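Local coordinates for YlqD protein (Synechococcus sp. WH 8102, PDB 4DCI) that is of unknown function but, as a YlqD family member, joins a long two-helix hairpin, probably a coiled coil, to a small mixed beta-sheet, at residues B[14-19]-B[135-140]; B[20-25]-B[110-115]. All blocks are in the same frame, centred on the assembly; numbering follows the deposited sequence.

Interaction 1. Residues B[14-19]-B[135-140]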
loop_
_atom_site.group_PDB
_atom_site.type_symbol
_atom_site.label_atom_id
_atom_site.label_comp_id
_atom_site.label_asym_id
_atom_site.label_seq_id
_atom_site.Cartn_x
_atom_site.Cartn_y
_atom_site.Cartn_z
ATOM N N ARG B 14 -10.892 -12.973 11.186
ATOM C CA ARG B 14 -10.132 -12.968 12.446
ATOM C C ARG B 14 -8.791 -13.678 12.283
ATOM O O ARG B 14 -8.680 -14.635 11.521
ATOM C CB ARG B 14 -10.899 -13.724 13.529
ATOM C CG ARG B 14 -10.794 -15.219 13.279
ATOM C CD ARG B 14 -11.115 -16.081 14.460
ATOM N NE ARG B 14 -11.420 -17.413 13.970
ATOM C CZ ARG B 14 -11.981 -18.367 14.696
ATOM N NH1 ARG B 14 -12.305 -18.147 15.965
ATOM N NH2 ARG B 14 -12.221 -19.543 14.144
ATOM N N PRO B 15 -7.779 -13.261 13.056
ATOM C CA PRO B 15 -6.492 -13.929 12.969
ATOM C C PRO B 15 -6.477 -15.244 13.765
ATOM O O PRO B 15 -7.218 -15.388 14.739
ATOM C CB PRO B 15 -5.568 -12.915 13.622
ATOM C CG PRO B 15 -6.415 -12.293 14.691
ATOM C CD PRO B 15 -7.816 -12.285 14.163
ATOM N N ILE B 16 -5.647 -16.189 13.340
ATOM C CA ILE B 16 -5.387 -17.407 14.106
ATOM C C ILE B 16 -3.913 -17.409 14.494
ATOM O O ILE B 16 -3.048 -17.065 13.687
ATOM C CB ILE B 16 -5.727 -18.690 13.305
ATOM C CG1 ILE B 16 -7.227 -18.786 13.027
ATOM C CG2 ILE B 16 -5.298 -19.951 14.037
ATOM C CD1 ILE B 16 -8.119 -18.553 14.230
ATOM N N THR B 17 -3.628 -17.779 15.736
ATOM C CA THR B 17 -2.253 -17.842 16.193
ATOM C C THR B 17 -1.707 -19.245 15.989
ATOM O O THR B 17 -2.360 -20.228 16.323
ATOM C CB THR B 17 -2.147 -17.425 17.666
ATOM O OG1 THR B 17 -2.557 -16.058 17.791
ATOM C CG2 THR B 17 -0.719 -17.578 18.180
ATOM N N VAL B 18 -0.517 -19.331 15.417
ATOM C CA VAL B 18 0.148 -20.615 15.260
ATOM C C VAL B 18 1.209 -20.738 16.346
ATOM O O VAL B 18 2.100 -19.895 16.447
ATOM C CB VAL B 18 0.800 -20.754 13.866
ATOM C CG1 VAL B 18 1.123 -22.209 13.563
ATOM C CG2 VAL B 18 -0.125 -20.202 12.798
ATOM N N ARG B 19 1.092 -21.766 17.177
ATOM C CA ARG B 19 2.137 -22.092 18.146
ATOM C C ARG B 19 2.844 -23.381 17.709
ATOM O O ARG B 19 2.200 -24.288 17.191
ATOM C CB ARG B 19 1.541 -22.258 19.549
ATOM C CG ARG B 19 0.962 -20.981 20.136
ATOM C CD ARG B 19 0.154 -21.252 21.395
ATOM N NE ARG B 19 -0.722 -20.122 21.705
ATOM C CZ ARG B 19 -1.838 -20.193 22.434
ATOM N NH1 ARG B 19 -2.253 -21.349 22.944
ATOM N NH2 ARG B 19 -2.559 -19.100 22.644
ATOM N N VAL B 135 -8.251 -17.458 19.073
ATOM C CA VAL B 135 -8.028 -18.869 18.822
ATOM C C VAL B 135 -6.579 -19.123 18.375
ATOM O O VAL B 135 -6.012 -18.355 17.591
ATOM C CB VAL B 135 -9.045 -19.395 17.801
ATOM C CG1 VAL B 135 -8.673 -20.784 17.322
ATOM C CG2 VAL B 135 -10.430 -19.419 18.426
ATOM N N ALA B 136 -5.974 -20.184 18.903
ATOM C CA ALA B 136 -4.636 -20.606 18.475
ATOM C C ALA B 136 -4.599 -22.092 18.148
ATOM O O ALA B 136 -5.375 -22.865 18.703
ATOM C CB ALA B 136 -3.598 -20.276 19.532
ATOM N N ILE B 137 -3.709 -22.480 17.237
ATOM C CA ILE B 137 -3.471 -23.889 16.940
ATOM C C ILE B 137 -2.037 -24.277 17.297
ATOM O O ILE B 137 -1.116 -23.456 17.205
ATOM C CB ILE B 137 -3.765 -24.220 15.470
ATOM C CG1 ILE B 137 -2.790 -23.498 14.544
ATOM C CG2 ILE B 137 -5.181 -23.816 15.121
ATOM C CD1 ILE B 137 -3.005 -23.796 13.077
ATOM N N VAL B 138 -1.857 -25.526 17.719
ATOM C CA VAL B 138 -0.546 -26.037 18.110
ATOM C C VAL B 138 -0.041 -27.023 17.061
ATOM O O VAL B 138 -0.697 -28.029 16.779
ATOM C CB VAL B 138 -0.589 -26.707 19.495
ATOM C CG1 VAL B 138 0.768 -27.282 19.853
ATOM C CG2 VAL B 138 -1.027 -25.707 20.556
ATOM N N VAL B 139 1.120 -26.709 16.483
ATOM C CA VAL B 139 1.743 -27.515 15.433
ATOM C C VAL B 139 2.986 -28.248 15.948
ATOM O O VAL B 139 3.811 -27.675 16.673
ATOM C CB VAL B 139 2.130 -26.654 14.204
ATOM C CG1 VAL B 139 3.032 -27.436 13.265
ATOM C CG2 VAL B 139 0.892 -26.192 13.459
ATOM N N ARG B 140 3.103 -29.515 15.563
ATOM C CA ARG B 140 4.285 -30.311 15.838
ATOM C C ARG B 140 4.763 -30.897 14.520
ATOM O O ARG B 140 4.072 -31.716 13.903
ATOM C CB ARG B 140 3.952 -31.419 16.824
ATOM C CG ARG B 140 5.163 -32.077 17.441
ATOM C CD ARG B 140 4.774 -33.353 18.166
ATOM N NE ARG B 140 5.922 -34.249 18.238
ATOM C CZ ARG B 140 6.800 -34.262 19.235
ATOM N NH1 ARG B 140 6.654 -33.437 20.270
ATOM N NH2 ARG B 140 7.821 -35.109 19.197
#
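R19 CG stands anti to the carbonyl carbon (chi1 -66°) and the chain runs extended to NE; the guanidinium beyond it faces A136. A136 CB lies 3.3 Å above the plane of the R19 guanidinium, over its centre. R14 takes a different path: its CG sits between the backbone N and the carbonyl carbon (chi1 75°); from there the chain is extended to NE, and NH1 at its end lies against V135 CG2. I16 CD1 packs 3.8 Å from V135 CB, the two side chains lying side by side and pointing the same way, whereas I16 CG2 meets I137 CG2 at about a right angle, 4.0 Å away. On the face carrying V18 and I137, V18 CG1 also touches V139 CG2 (4.0 Å). The strands pair in parallel, their axes 27° apart, with T17 and R19 each bonding through both N and O. T17 N donates to V135 O (3.1 Å) and T17 O accepts from I137 N (2.8 Å). R19 N then donates to I137 O (2.8 Å), and R19 O accepts from V139 N (2.7 Å). Both strands are interior to the four-stranded sheet, strand 111-123 continuing it beyond 14-19 and strand 143-148 beyond 136-140. L10 of the second subunit packs on R14, V135 and I137, while R14 NH1 is bonded to K132 O. Directed backbone bonds thus set the register and mostly apolar groups fill the contact; the R14 charge, largely buried, is probably eased by the K132 carbonyl.

Interaction 2. Residues B[20-25]-B[110-115]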
loop_
_atom_site.group_PDB
_atom_site.type_symbol
_atom_site.label_atom_id
_atom_site.label_comp_id
_atom_site.label_asym_id
_atom_site.label_seq_id
_atom_site.Cartn_x
_atom_site.Cartn_y
_atom_site.Cartn_z
ATOM N N ALA B 20 4.158 -23.464 17.905
ATOM C CA ALA B 20 4.905 -24.679 17.544
ATOM C C ALA B 20 5.430 -25.423 18.755
ATOM O O ALA B 20 5.915 -24.821 19.719
ATOM C CB ALA B 20 6.049 -24.362 16.594
ATOM N N VAL B 21 5.315 -26.740 18.699
ATOM C CA VAL B 21 5.962 -27.606 19.671
ATOM C C VAL B 21 7.439 -27.637 19.297
ATOM O O VAL B 21 7.784 -27.802 18.114
ATOM C CB VAL B 21 5.371 -29.033 19.648
ATOM C CG1 VAL B 21 6.050 -29.921 20.678
ATOM C CG2 VAL B 21 3.883 -29.003 19.929
ATOM N N VAL B 22 8.313 -27.453 20.284
ATOM C CA VAL B 22 9.744 -27.476 19.996
ATOM C C VAL B 22 10.224 -28.899 19.677
ATOM O O VAL B 22 10.189 -29.801 20.528
ATOM C CB VAL B 22 10.605 -26.825 21.101
ATOM C CG1 VAL B 22 12.075 -26.851 20.695
ATOM C CG2 VAL B 22 10.168 -25.389 21.355
ATOM N N THR B 23 10.633 -29.080 18.422
ATOM C CA THR B 23 11.233 -30.317 17.946
ATOM C C THR B 23 12.604 -29.967 17.406
ATOM O O THR B 23 12.872 -28.799 17.119
ATOM C CB THR B 23 10.443 -30.949 16.786
ATOM O OG1 THR B 23 10.583 -30.141 15.609
ATOM C CG2 THR B 23 8.973 -31.121 17.134
ATOM N N PRO B 24 13.477 -30.973 17.243
ATOM C CA PRO B 24 14.788 -30.680 16.681
ATOM C C PRO B 24 14.677 -30.152 15.249
ATOM O O PRO B 24 15.332 -29.168 14.914
ATOM C CB PRO B 24 15.496 -32.042 16.710
ATOM C CG PRO B 24 14.745 -32.851 17.717
ATOM C CD PRO B 24 13.325 -32.406 17.551
ATOM N N THR B 25 13.841 -30.774 14.422
ATOM C CA THR B 25 13.628 -30.290 13.060
ATOM C C THR B 25 13.271 -28.820 13.101
ATOM O O THR B 25 13.763 -28.032 12.301
ATOM C CB THR B 25 12.504 -31.054 12.337
ATOM O OG1 THR B 25 12.945 -32.383 12.035
ATOM C CG2 THR B 25 12.121 -30.359 11.036
ATOM N N GLN B 110 8.765 -27.776 24.573
ATOM C CA GLN B 110 8.252 -26.460 24.917
ATOM C C GLN B 110 7.361 -25.967 23.779
ATOM O O GLN B 110 7.456 -26.451 22.643
ATOM C CB GLN B 110 9.397 -25.485 25.114
ATOM C CG GLN B 110 9.868 -25.334 26.543
ATOM C CD GLN B 110 10.895 -24.230 26.663
ATOM O OE1 GLN B 110 12.076 -24.433 26.382
ATOM N NE2 GLN B 110 10.446 -23.047 27.066
ATOM N N ILE B 111 6.501 -25.001 24.078
ATOM C CA ILE B 111 5.576 -24.482 23.072
ATOM C C ILE B 111 5.787 -22.995 22.830
ATOM O O ILE B 111 5.813 -22.205 23.772
ATOM C CB ILE B 111 4.112 -24.777 23.448
ATOM C CG1 ILE B 111 3.843 -26.279 23.307
ATOM C CG2 ILE B 111 3.163 -23.969 22.572
ATOM C CD1 ILE B 111 2.506 -26.741 23.847
ATOM N N VAL B 112 5.932 -22.622 21.558
ATOM C CA VAL B 112 6.324 -21.262 21.186
ATOM C C VAL B 112 5.363 -20.609 20.198
ATOM O O VAL B 112 4.802 -21.272 19.327
ATOM C CB VAL B 112 7.731 -21.244 20.555
ATOM C CG1 VAL B 112 8.278 -19.827 20.492
ATOM C CG2 VAL B 112 8.674 -22.105 21.357
ATOM N N GLU B 113 5.196 -19.297 20.339
ATOM C CA GLU B 113 4.549 -18.478 19.326
ATOM C C GLU B 113 5.269 -18.623 17.991
ATOM O O GLU B 113 6.491 -18.775 17.956
ATOM C CB GLU B 113 4.606 -17.020 19.747
ATOM C CG GLU B 113 3.475 -16.186 19.192
ATOM C CD GLU B 113 2.236 -16.264 20.056
ATOM O OE1 GLU B 113 1.991 -17.325 20.687
ATOM O OE2 GLU B 113 1.509 -15.250 20.107
ATOM N N GLN B 114 4.514 -18.566 16.898
ATOM C CA GLN B 114 5.092 -18.675 15.563
ATOM C C GLN B 114 4.132 -18.087 14.537
ATOM O O GLN B 114 3.632 -18.798 13.660
ATOM C CB GLN B 114 5.404 -20.140 15.222
ATOM C CG GLN B 114 6.416 -20.347 14.098
ATOM C CD GLN B 114 6.084 -21.537 13.188
ATOM O OE1 GLN B 114 5.907 -22.670 13.646
ATOM N NE2 GLN B 114 6.008 -21.279 11.883
ATOM N N GLY B 115 3.851 -16.793 14.658
ATOM C CA GLY B 115 3.056 -16.085 13.651
ATOM C C GLY B 115 1.556 -16.333 13.636
ATOM O O GLY B 115 1.015 -17.021 14.507
#
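V22 and V112 meet methyl to methyl on an antiparallel beta pairing, at the place where strand 10-21 ends and the chain turns into helix 24-60. The two side chains approach at a slant, V22 CG2 lying 3.6 Å from V112 CG2. In V22 this methyl is anti to the carbonyl carbon, with CG1 anti to the backbone N (chi1 -178°), and the same CG2 also rests against Q110 CB at 3.8 Å. Q110 itself leads its amide away from the contact, where OE1 is bonded to E107 N. A20 and V112 send their side chains to one face of the sheet; V21 and I111 send theirs to the other, where V21 CG2 is only loosely against I111 CG1 (4.3 Å). A20 and V112 form a hydrogen-bonded pair, A20 N giving to V112 O (2.7 Å) and V112 N to A20 O (2.9 Å), while V21 and I111 form the non-hydrogen-bonded pair beside them. A third bond, V22 N to Q110 O at 2.7 Å, carries the pairing just past the end of the strand. M108 touches V22, and L106 reaches V112, so the connection following helix 69-104 packs against the same corner. T23 is the N-cap of helix 24-60: its OG1 is bonded to W26 N and to D141 OD1. Q114 has its CG anti to the backbone N (chi1 -160°) and bends beyond it; its OE1 lies 3.4 Å from A20 CB and also accepts a weak hydrogen bond from W26 NE1.

Overall arrangement
From the N terminus, strand 10-21 supplies the first half of both contacts and then leads into helix 24-60. The chain returns through helix 69-104 to residues 110-115, so interaction 2 closes the loop made by the long helical hairpin at its base. After strand 111-123 and the short helix 129-132, the chain comes back along the opposite edge of strand 10-21, where interaction 1 closes a larger loop that encloses the first. The contacts nest without crossing. Their centres lie about 11 Å apart, and they share strand 10-21, an inner strand of the sheet. Together they tie the hairpin's root to the C-terminal strands of the sheet.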